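Local coordinates for uncharacterized protein (Streptococcus mutans, PDB 3L7Y) that is uncharacterised but binds a magnesium ion and probably acts as a phosphatase of the haloacid dehalogenase-like family, at residues I127-E132 and M198-D203; R120-S125 and S207-G212; N58-I63 and I72-A77. One frame throughout, in Å; residues are numbered along the deposited sequence.

Contact 1: I127-E132 and M198-D203; sequences IYFIEE and MKAIAD
A200 sits against the ring of F129, and I201, one residue on, reaches I130. These two pairs carry the contact between the segments, whose local axes stay 11.4 Å apart and run roughly antiparallel at 139°. F129 has its CG anti to the backbone N (chi1 173°), which carries the ring across the gap. Its CZ approaches the methyl CB of A200 at 4.2 Å, while CE2 comes within 3.9 Å of the carbonyl O of A200. A200 O approaches the ring obliquely, and what holds the two together is van der Waals contact. Next, the CG1 of I201 meets the CD1 of I130 at 4.2 Å, the two branched chains crossing at a slant on the buried side. Past the last turn, D203 OD2 forms a salt bridge, 2.8 Å long, with K199 NZ through its syn lone pair. Beyond the pair, Y204 stacks on the F129 ring. I130 rests on I139 and L187, and I201 on I222, so helix 120-133 packs on strands 138-143 and 182-188, and helix 194-202 beside it on strand 219-224, of one mixed sheet.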
loop_
_atom_site.group_PDB
_atom_site.type_symbol
_atom_site.label_atom_id
_atom_site.label_comp_id
_atom_site.label_asym_id
_atom_site.label_seq_id
_atom_site.Cartn_x
_atom_site.Cartn_y
_atom_site.Cartn_z
ATOM N N ILE A 127 -1.610 15.840 13.296
ATOM C CA ILE A 127 -1.231 16.945 12.415
ATOM C C ILE A 127 -0.605 18.092 13.197
ATOM O O ILE A 127 0.435 18.651 12.796
ATOM C CB ILE A 127 -2.437 17.479 11.602
ATOM C CG1 ILE A 127 -2.777 16.517 10.459
ATOM C CG2 ILE A 127 -2.147 18.866 11.042
ATOM C CD1 ILE A 127 -3.975 16.956 9.627
ATOM N N TYR A 128 -1.241 18.444 14.311
ATOM C CA TYR A 128 -0.751 19.540 15.146
ATOM C C TYR A 128 0.639 19.186 15.666
ATOM O O TYR A 128 1.544 20.015 15.716
ATOM C CB TYR A 128 -1.701 19.790 16.316
ATOM C CG TYR A 128 -1.207 20.857 17.256
ATOM C CD1 TYR A 128 -1.480 22.193 17.020
ATOM C CD2 TYR A 128 -0.445 20.527 18.370
ATOM C CE1 TYR A 128 -1.016 23.180 17.879
ATOM C CE2 TYR A 128 0.020 21.498 19.230
ATOM C CZ TYR A 128 -0.268 22.823 18.981
ATOM O OH TYR A 128 0.195 23.794 19.836
ATOM N N PHE A 129 0.804 17.923 16.029
ATOM C CA PHE A 129 2.068 17.443 16.541
ATOM C C PHE A 129 3.180 17.511 15.477
ATOM O O PHE A 129 4.274 17.983 15.752
ATOM C CB PHE A 129 1.891 16.013 17.043
ATOM C CG PHE A 129 3.157 15.368 17.442
ATOM C CD1 PHE A 129 3.817 15.774 18.587
ATOM C CD2 PHE A 129 3.704 14.354 16.672
ATOM C CE1 PHE A 129 5.020 15.169 18.961
ATOM C CE2 PHE A 129 4.890 13.746 17.040
ATOM C CZ PHE A 129 5.553 14.154 18.186
ATOM N N ILE A 130 2.895 17.049 14.262
ATOM C CA ILE A 130 3.895 17.085 13.193
ATOM C C ILE A 130 4.238 18.519 12.768
ATOM O O ILE A 130 5.409 18.855 12.577
ATOM C CB ILE A 130 3.448 16.277 11.963
ATOM C CG1 ILE A 130 3.251 14.805 12.344
ATOM C CG2 ILE A 130 4.472 16.433 10.800
ATOM C CD1 ILE A 130 4.547 14.082 12.692
ATOM N N GLU A 131 3.218 19.361 12.617
ATOM C CA GLU A 131 3.451 20.762 12.283
ATOM C C GLU A 131 4.340 21.442 13.329
ATOM O O GLU A 131 5.261 22.172 12.986
ATOM C CB GLU A 131 2.122 21.518 12.094
ATOM C CG GLU A 131 1.289 20.994 10.916
ATOM C CD GLU A 131 0.067 21.867 10.600
ATOM O OE1 GLU A 131 -0.202 22.113 9.405
ATOM O OE2 GLU A 131 -0.631 22.304 11.539
ATOM N N GLU A 132 4.080 21.179 14.603
ATOM C CA GLU A 132 4.859 21.789 15.683
ATOM C C GLU A 132 6.243 21.178 15.844
ATOM O O GLU A 132 7.215 21.906 16.051
ATOM C CB GLU A 132 4.119 21.671 17.024
ATOM C CG GLU A 132 2.825 22.423 17.060
ATOM C CD GLU A 132 3.028 23.920 16.935
ATOM O OE1 GLU A 132 2.893 24.461 15.808
ATOM O OE2 GLU A 132 3.335 24.550 17.971
ATOM N N MET A 198 8.929 8.335 12.760
ATOM C CA MET A 198 8.047 7.222 13.038
ATOM C C MET A 198 8.023 6.882 14.527
ATOM O O MET A 198 6.958 6.610 15.083
ATOM C CB MET A 198 8.400 6.003 12.188
ATOM C CG MET A 198 7.873 6.124 10.768
ATOM S SD MET A 198 7.867 4.589 9.834
ATOM C CE MET A 198 9.595 4.525 9.339
ATOM N N LYS A 199 9.184 6.903 15.171
ATOM C CA LYS A 199 9.233 6.656 16.612
ATOM C C LYS A 199 8.517 7.761 17.392
ATOM O O LYS A 199 7.808 7.484 18.362
ATOM C CB LYS A 199 10.665 6.515 17.120
ATOM C CG LYS A 199 10.730 6.446 18.647
ATOM C CD LYS A 199 12.015 5.807 19.144
ATOM C CE LYS A 199 11.792 5.087 20.483
ATOM N NZ LYS A 199 11.357 6.014 21.571
ATOM N N ALA A 200 8.706 9.009 16.966
ATOM C CA ALA A 200 8.016 10.142 17.587
ATOM C C ALA A 200 6.497 9.962 17.503
ATOM O O ALA A 200 5.758 10.241 18.458
ATOM C CB ALA A 200 8.436 11.438 16.918
ATOM N N ILE A 201 6.036 9.474 16.357
ATOM C CA ILE A 201 4.621 9.183 16.172
ATOM C C ILE A 201 4.163 8.065 17.109
ATOM O O ILE A 201 3.121 8.175 17.762
ATOM C CB ILE A 201 4.331 8.800 14.712
ATOM C CG1 ILE A 201 4.362 10.058 13.848
ATOM C CG2 ILE A 201 3.010 8.073 14.601
ATOM C CD1 ILE A 201 4.666 9.794 12.369
ATOM N N ALA A 202 4.945 6.988 17.160
ATOM C CA ALA A 202 4.611 5.846 17.996
ATOM C C ALA A 202 4.580 6.230 19.481
ATOM O O ALA A 202 3.925 5.578 20.273
ATOM C CB ALA A 202 5.602 4.734 17.774
ATOM N N ASP A 203 5.306 7.277 19.849
ATOM C CA ASP A 203 5.394 7.696 21.253
ATOM C C ASP A 203 4.374 8.757 21.622
ATOM O O ASP A 203 4.338 9.210 22.775
ATOM C CB ASP A 203 6.780 8.263 21.555
ATOM C CG ASP A 203 7.846 7.188 21.660
ATOM O OD1 ASP A 203 7.486 6.005 21.742
ATOM O OD2 ASP A 203 9.044 7.539 21.652
#

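Contact 2: R120-S125 and S207-G212; sequences REDIAS and SQRLVG
The first turns of helix 120-133 are tied to the entrance of strand 210-214, an outermost strand of the six-stranded sheet, by D122, which meets both R209 and L210. The polar half is a salt bridge. R209 NH1 donates to D122 OD2 at 2.9 Å, with an N-H...O angle of 151°. The oxygen lies almost exactly in the guanidinium plane and accepts through its syn lone pair, but the carboxylate is twisted 52° from the guanidinium. Only one bond forms across this pair; D122 OD1 stays 3.6 Å from R209 NH1. With CG anti to its carbonyl carbon, R209 has CG 3.4 Å from D122 OD2; the bend at chi2 (-90°) then turns the rest of the chain so that NH1 reaches the same oxygen. Aliphatic carbon as well as charge thus lines one oxygen of a buried aspartate. Its place in the first turn of the helix, near the positive end of the helix dipole, would probably favour the ionised form further. E121 adds a more distant negative charge near the same arginine, OE2 lying 5.0 Å from NH1, while R209 NE makes a weak bond to Q208 OE1.

Below the ion pair the contact turns apolar. L210 puts its CD1 against the helix backbone, 3.7 Å from D122 O and 4.0 Å from D122 CB. The same leucine also rests on I222 of the neighbouring strand, and I123 faces the sheet through F182 and L185. A buried leucine and a salt bridge thus join the flank of a helix to the edge strand of a sheet. The helix-on-sheet layer is consistent with the alpha/beta cap domain of Cof-type haloacid dehalogenase-like hydrolases.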
loop_
_atom_site.group_PDB
_atom_site.type_symbol
_atom_site.label_atom_id
_atom_site.label_comp_id
_atom_site.label_asym_id
_atom_site.label_seq_id
_atom_site.Cartn_x
_atom_site.Cartn_y
_atom_site.Cartn_z
ATOM N N ARG A 120 -11.470 12.069 13.118
ATOM C CA ARG A 120 -11.093 13.465 12.888
ATOM C C ARG A 120 -10.230 14.021 14.022
ATOM O O ARG A 120 -9.266 14.737 13.777
ATOM C CB ARG A 120 -12.330 14.371 12.699
ATOM C CG ARG A 120 -13.253 13.950 11.543
ATOM C CD ARG A 120 -14.265 15.054 11.167
ATOM N NE ARG A 120 -13.986 15.620 9.852
ATOM C CZ ARG A 120 -13.644 16.879 9.629
ATOM N NH1 ARG A 120 -13.540 17.726 10.633
ATOM N NH2 ARG A 120 -13.409 17.294 8.397
ATOM N N GLU A 121 -10.587 13.692 15.258
ATOM C CA GLU A 121 -9.867 14.213 16.428
ATOM C C GLU A 121 -8.420 13.719 16.429
ATOM O O GLU A 121 -7.511 14.445 16.810
ATOM C CB GLU A 121 -10.560 13.778 17.721
ATOM C CG GLU A 121 -10.840 12.269 17.811
ATOM C CD GLU A 121 -12.218 11.841 17.270
ATOM O OE1 GLU A 121 -12.706 12.418 16.268
ATOM O OE2 GLU A 121 -12.809 10.898 17.849
ATOM N N ASP A 122 -8.212 12.477 16.004
ATOM C CA ASP A 122 -6.863 11.897 15.981
ATOM C C ASP A 122 -6.017 12.524 14.885
ATOM O O ASP A 122 -4.855 12.892 15.092
ATOM C CB ASP A 122 -6.948 10.383 15.791
ATOM C CG ASP A 122 -7.491 9.685 17.022
ATOM O OD1 ASP A 122 -7.301 10.235 18.117
ATOM O OD2 ASP A 122 -8.102 8.608 16.903
ATOM N N ILE A 123 -6.611 12.621 13.706
ATOM C CA ILE A 123 -5.987 13.297 12.583
ATOM C C ILE A 123 -5.582 14.729 12.950
ATOM O O ILE A 123 -4.473 15.167 12.666
ATOM C CB ILE A 123 -6.960 13.333 11.392
ATOM C CG1 ILE A 123 -7.376 11.913 11.002
ATOM C CG2 ILE A 123 -6.355 14.076 10.212
ATOM C CD1 ILE A 123 -8.355 11.878 9.863
ATOM N N ALA A 124 -6.484 15.471 13.576
ATOM C CA ALA A 124 -6.187 16.854 13.901
ATOM C C ALA A 124 -5.036 16.873 14.885
ATOM O O ALA A 124 -4.150 17.725 14.824
ATOM C CB ALA A 124 -7.417 17.538 14.498
ATOM N N SER A 125 -5.027 15.900 15.786
ATOM C CA SER A 125 -4.010 15.897 16.827
ATOM C C SER A 125 -2.608 15.489 16.320
ATOM O O SER A 125 -1.620 16.116 16.690
ATOM C CB SER A 125 -4.473 15.072 18.029
ATOM O OG SER A 125 -3.363 14.653 18.798
ATOM N N SER A 207 -1.090 7.199 20.034
ATOM C CA SER A 207 -0.400 5.927 19.820
ATOM C C SER A 207 -1.274 4.704 19.559
ATOM O O SER A 207 -0.919 3.854 18.749
ATOM C CB SER A 207 0.531 5.632 20.990
ATOM O OG SER A 207 1.318 4.493 20.705
ATOM N N GLN A 208 -2.404 4.588 20.246
ATOM C CA GLN A 208 -3.190 3.377 20.109
ATOM C C GLN A 208 -3.985 3.360 18.805
ATOM O O GLN A 208 -4.494 2.317 18.389
ATOM C CB GLN A 208 -4.129 3.206 21.292
ATOM C CG GLN A 208 -5.509 3.742 21.046
ATOM C CD GLN A 208 -6.496 3.183 22.035
ATOM O OE1 GLN A 208 -7.712 3.318 21.873
ATOM N NE2 GLN A 208 -5.976 2.537 23.074
ATOM N N ARG A 209 -4.080 4.521 18.168
ATOM C CA ARG A 209 -4.901 4.701 16.977
ATOM C C ARG A 209 -4.066 4.870 15.707
ATOM O O ARG A 209 -4.453 4.387 14.652
ATOM C CB ARG A 209 -5.794 5.932 17.136
ATOM C CG ARG A 209 -6.639 5.939 18.398
ATOM C CD ARG A 209 -7.979 5.274 18.161
ATOM N NE ARG A 209 -8.785 5.264 19.377
ATOM C CZ ARG A 209 -9.440 6.323 19.844
ATOM N NH1 ARG A 209 -9.383 7.479 19.196
ATOM N NH2 ARG A 209 -10.152 6.228 20.960
ATOM N N LEU A 210 -2.944 5.585 15.801
ATOM C CA LEU A 210 -2.171 5.951 14.610
ATOM C C LEU A 210 -0.726 5.496 14.673
ATOM O O LEU A 210 -0.056 5.655 15.691
ATOM C CB LEU A 210 -2.208 7.470 14.377
ATOM C CG LEU A 210 -3.581 8.155 14.256
ATOM C CD1 LEU A 210 -3.409 9.671 14.135
ATOM C CD2 LEU A 210 -4.382 7.584 13.079
ATOM N N VAL A 211 -0.239 4.953 13.563
ATOM C CA VAL A 211 1.127 4.489 13.501
ATOM C C VAL A 211 1.701 4.707 12.105
ATOM O O VAL A 211 0.985 4.626 11.107
ATOM C CB VAL A 211 1.221 2.987 13.914
ATOM C CG1 VAL A 211 0.821 2.086 12.748
ATOM C CG2 VAL A 211 2.621 2.642 14.424
ATOM N N GLY A 212 2.993 5.009 12.042
ATOM C CA GLY A 212 3.666 5.203 10.771
ATOM C C GLY A 212 4.221 3.895 10.233
ATOM O O GLY A 212 4.605 2.993 10.993
#

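Contact 3: N58-I63 and I72-A77; sequences NRFQRI and IRFVVA
The backbone hydrogen bond from I63 N to R59 O, 3.0 Å, belongs to the helical turn that aims F60 at F74 on the following strand. No polar bond crosses between 58-63 and 72-77; the whole contact is this one aromatic pair. The side chains come from opposite directions, F60 from the helix and F74 from the sheet. Each has its ring thrown anti to the backbone N (chi1 172° for F60), and the two rings meet between helix and strand.

They form a tilted edge-to-face pair with centroids 5.3 Å apart and planes at 62°. F60 supplies the edge: its CE1 stands over one face of F74, displaced toward the rim, and is 3.8 Å from F74 CZ. The neighbouring F74 CE2 lies 4.0 Å from F60 CE1 and 4.1 Å from F60 CZ, so the CE1-CZ side of F60, CE1 foremost, bears on the outer part of F74. Such a meeting sets the ring C-H edge against the pi cloud and is mildly favourable electrostatically as well as by dispersion.

F60 also meets F48 edge-to-face and F89 at an inclined angle, so the pair belongs to a larger aromatic cluster. On the side facing helix 291-301, R59 and R62 both form salt bridges to D297. Strand 73-77 lies beside and parallel to strand 39-42, which runs into the magnesium ligands D43 and D45; the side chain of F74 is about 10 Å from that of D43. Helix 57-69 leading into strand 73-77 completes a beta-alpha-beta crossover, the building unit of the Rossmann-like core of haloacid dehalogenase-like hydrolases.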
loop_
_atom_site.group_PDB
_atom_site.type_symbol
_atom_site.label_atom_id
_atom_site.label_comp_id
_atom_site.label_asym_id
_atom_site.label_seq_id
_atom_site.Cartn_x
_atom_site.Cartn_y
_atom_site.Cartn_z
ATOM N N ASN A 58 -0.073 -7.773 -21.529
ATOM C CA ASN A 58 -0.441 -8.993 -22.233
ATOM C C ASN A 58 -0.144 -10.241 -21.406
ATOM O O ASN A 58 -1.009 -11.102 -21.233
ATOM C CB ASN A 58 0.272 -9.073 -23.586
ATOM C CG ASN A 58 -0.223 -8.027 -24.573
ATOM O OD1 ASN A 58 -1.424 -7.762 -24.676
ATOM N ND2 ASN A 58 0.706 -7.434 -25.312
ATOM N N ARG A 59 1.079 -10.335 -20.893
ATOM C CA ARG A 59 1.483 -11.519 -20.145
ATOM C C ARG A 59 0.585 -11.651 -18.927
ATOM O O ARG A 59 0.158 -12.754 -18.580
ATOM C CB ARG A 59 2.966 -11.456 -19.746
ATOM C CG ARG A 59 3.467 -12.678 -18.985
ATOM C CD ARG A 59 4.965 -12.600 -18.677
ATOM N NE ARG A 59 5.459 -13.856 -18.118
ATOM C CZ ARG A 59 6.686 -14.040 -17.638
ATOM N NH1 ARG A 59 7.566 -13.044 -17.640
ATOM N NH2 ARG A 59 7.030 -15.224 -17.152
ATOM N N PHE A 60 0.282 -10.520 -18.292
ATOM C CA PHE A 60 -0.564 -10.538 -17.108
ATOM C C PHE A 60 -1.979 -11.028 -17.395
ATOM O O PHE A 60 -2.512 -11.861 -16.670
ATOM C CB PHE A 60 -0.665 -9.161 -16.443
ATOM C CG PHE A 60 -1.693 -9.123 -15.343
ATOM C CD1 PHE A 60 -1.453 -9.765 -14.134
ATOM C CD2 PHE A 60 -2.907 -8.496 -15.529
ATOM C CE1 PHE A 60 -2.408 -9.757 -13.126
ATOM C CE2 PHE A 60 -3.864 -8.479 -14.527
ATOM C CZ PHE A 60 -3.614 -9.115 -13.323
ATOM N N GLN A 61 -2.606 -10.483 -18.430
ATOM C CA GLN A 61 -3.982 -10.852 -18.711
ATOM C C GLN A 61 -4.102 -12.349 -19.029
ATOM O O GLN A 61 -5.093 -12.985 -18.683
ATOM C CB GLN A 61 -4.578 -9.968 -19.820
ATOM C CG GLN A 61 -4.897 -8.555 -19.324
ATOM C CD GLN A 61 -5.476 -7.649 -20.390
ATOM O OE1 GLN A 61 -4.903 -7.498 -21.471
ATOM N NE2 GLN A 61 -6.613 -7.020 -20.081
ATOM N N ARG A 62 -3.083 -12.909 -19.674
ATOM C CA ARG A 62 -3.077 -14.335 -19.973
ATOM C C ARG A 62 -2.895 -15.136 -18.682
ATOM O O ARG A 62 -3.501 -16.193 -18.493
ATOM C CB ARG A 62 -1.971 -14.665 -20.984
ATOM C CG ARG A 62 -2.147 -16.000 -21.691
ATOM C CD ARG A 62 -1.431 -17.132 -20.968
ATOM N NE ARG A 62 0.009 -16.886 -20.878
ATOM C CZ ARG A 62 1.067 -16.983 -20.075
ATOM N NH1 ARG A 62 2.339 -16.618 -19.967
ATOM N NH2 ARG A 62 0.939 -17.102 -18.758
ATOM N N ILE A 63 -2.052 -14.627 -17.793
ATOM C CA ILE A 63 -1.892 -15.240 -16.483
ATOM C C ILE A 63 -3.206 -15.167 -15.713
ATOM O O ILE A 63 -3.616 -16.132 -15.077
ATOM C CB ILE A 63 -0.761 -14.582 -15.697
ATOM C CG1 ILE A 63 0.585 -14.970 -16.307
ATOM C CG2 ILE A 63 -0.797 -15.002 -14.238
ATOM C CD1 ILE A 63 1.775 -14.416 -15.539
ATOM N N ILE A 72 -7.962 -19.254 -8.563
ATOM C CA ILE A 72 -6.932 -18.686 -7.740
ATOM C C ILE A 72 -7.167 -17.174 -7.629
ATOM O O ILE A 72 -7.251 -16.519 -8.609
ATOM C CB ILE A 72 -5.555 -18.991 -8.280
ATOM C CG1 ILE A 72 -5.253 -20.467 -8.151
ATOM C CG2 ILE A 72 -4.522 -18.186 -7.568
ATOM C CD1 ILE A 72 -4.103 -20.855 -8.903
ATOM N N ARG A 73 -7.283 -16.668 -6.416
ATOM C CA ARG A 73 -7.618 -15.258 -6.237
ATOM C C ARG A 73 -6.410 -14.336 -6.400
ATOM O O ARG A 73 -5.306 -14.673 -5.983
ATOM C CB ARG A 73 -8.251 -15.040 -4.863
ATOM C CG ARG A 73 -9.763 -14.904 -4.880
ATOM C CD ARG A 73 -10.475 -16.207 -4.590
ATOM N NE ARG A 73 -11.736 -15.970 -3.881
ATOM C CZ ARG A 73 -12.578 -16.929 -3.511
ATOM N NH1 ARG A 73 -12.305 -18.199 -3.784
ATOM N NH2 ARG A 73 -13.696 -16.619 -2.866
ATOM N N PHE A 74 -6.617 -13.178 -7.022
ATOM C CA PHE A 74 -5.522 -12.236 -7.222
ATOM C C PHE A 74 -5.798 -10.923 -6.507
ATOM O O PHE A 74 -6.831 -10.287 -6.727
ATOM C CB PHE A 74 -5.230 -11.993 -8.712
ATOM C CG PHE A 74 -3.975 -11.191 -8.958
ATOM C CD1 PHE A 74 -2.740 -11.818 -9.081
ATOM C CD2 PHE A 74 -4.027 -9.800 -9.042
ATOM C CE1 PHE A 74 -1.586 -11.069 -9.292
ATOM C CE2 PHE A 74 -2.875 -9.047 -9.259
ATOM C CZ PHE A 74 -1.654 -9.682 -9.377
ATOM N N VAL A 75 -4.862 -10.534 -5.649
ATOM C CA VAL A 75 -5.032 -9.382 -4.770
ATOM C C VAL A 75 -3.947 -8.336 -5.008
ATOM O O VAL A 75 -2.758 -8.630 -4.935
ATOM C CB VAL A 75 -5.000 -9.822 -3.284
ATOM C CG1 VAL A 75 -5.118 -8.628 -2.353
ATOM C CG2 VAL A 75 -6.092 -10.861 -2.999
ATOM N N VAL A 76 -4.366 -7.115 -5.310
ATOM C CA VAL A 76 -3.460 -5.988 -5.395
ATOM C C VAL A 76 -3.381 -5.333 -4.004
ATOM O O VAL A 76 -4.396 -4.902 -3.475
ATOM C CB VAL A 76 -3.979 -4.986 -6.450
ATOM C CG1 VAL A 76 -3.142 -3.728 -6.477
ATOM C CG2 VAL A 76 -4.015 -5.646 -7.823
ATOM N N ALA A 77 -2.190 -5.299 -3.401
ATOM C CA ALA A 77 -2.033 -4.807 -2.025
ATOM C C ALA A 77 -1.039 -3.650 -1.949
ATOM O O ALA A 77 0.170 -3.858 -2.030
ATOM C CB ALA A 77 -1.610 -5.945 -1.088
#

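In the fold
Contacts 1 and 2 are neighbours, with centres 9 Å apart, and share helix 120-133: contact 1 sets its later turns beside helix 194-202, contact 2 its first turns against strand 210-214. They also touch directly, through a probable hydrogen bond between A202 O and S207 OG and through packing of M198 and I201 on G212. Contact 3 lies on the opposite side of the chain's centre, its centre 38 Å from that of contact 1, in the layer around the eight-stranded sheet. It is wholly buried and purely aromatic. Contact 1 is partly buried and apolar, whereas contact 2 combines a buried leucine and aspartate with an exposed arginine.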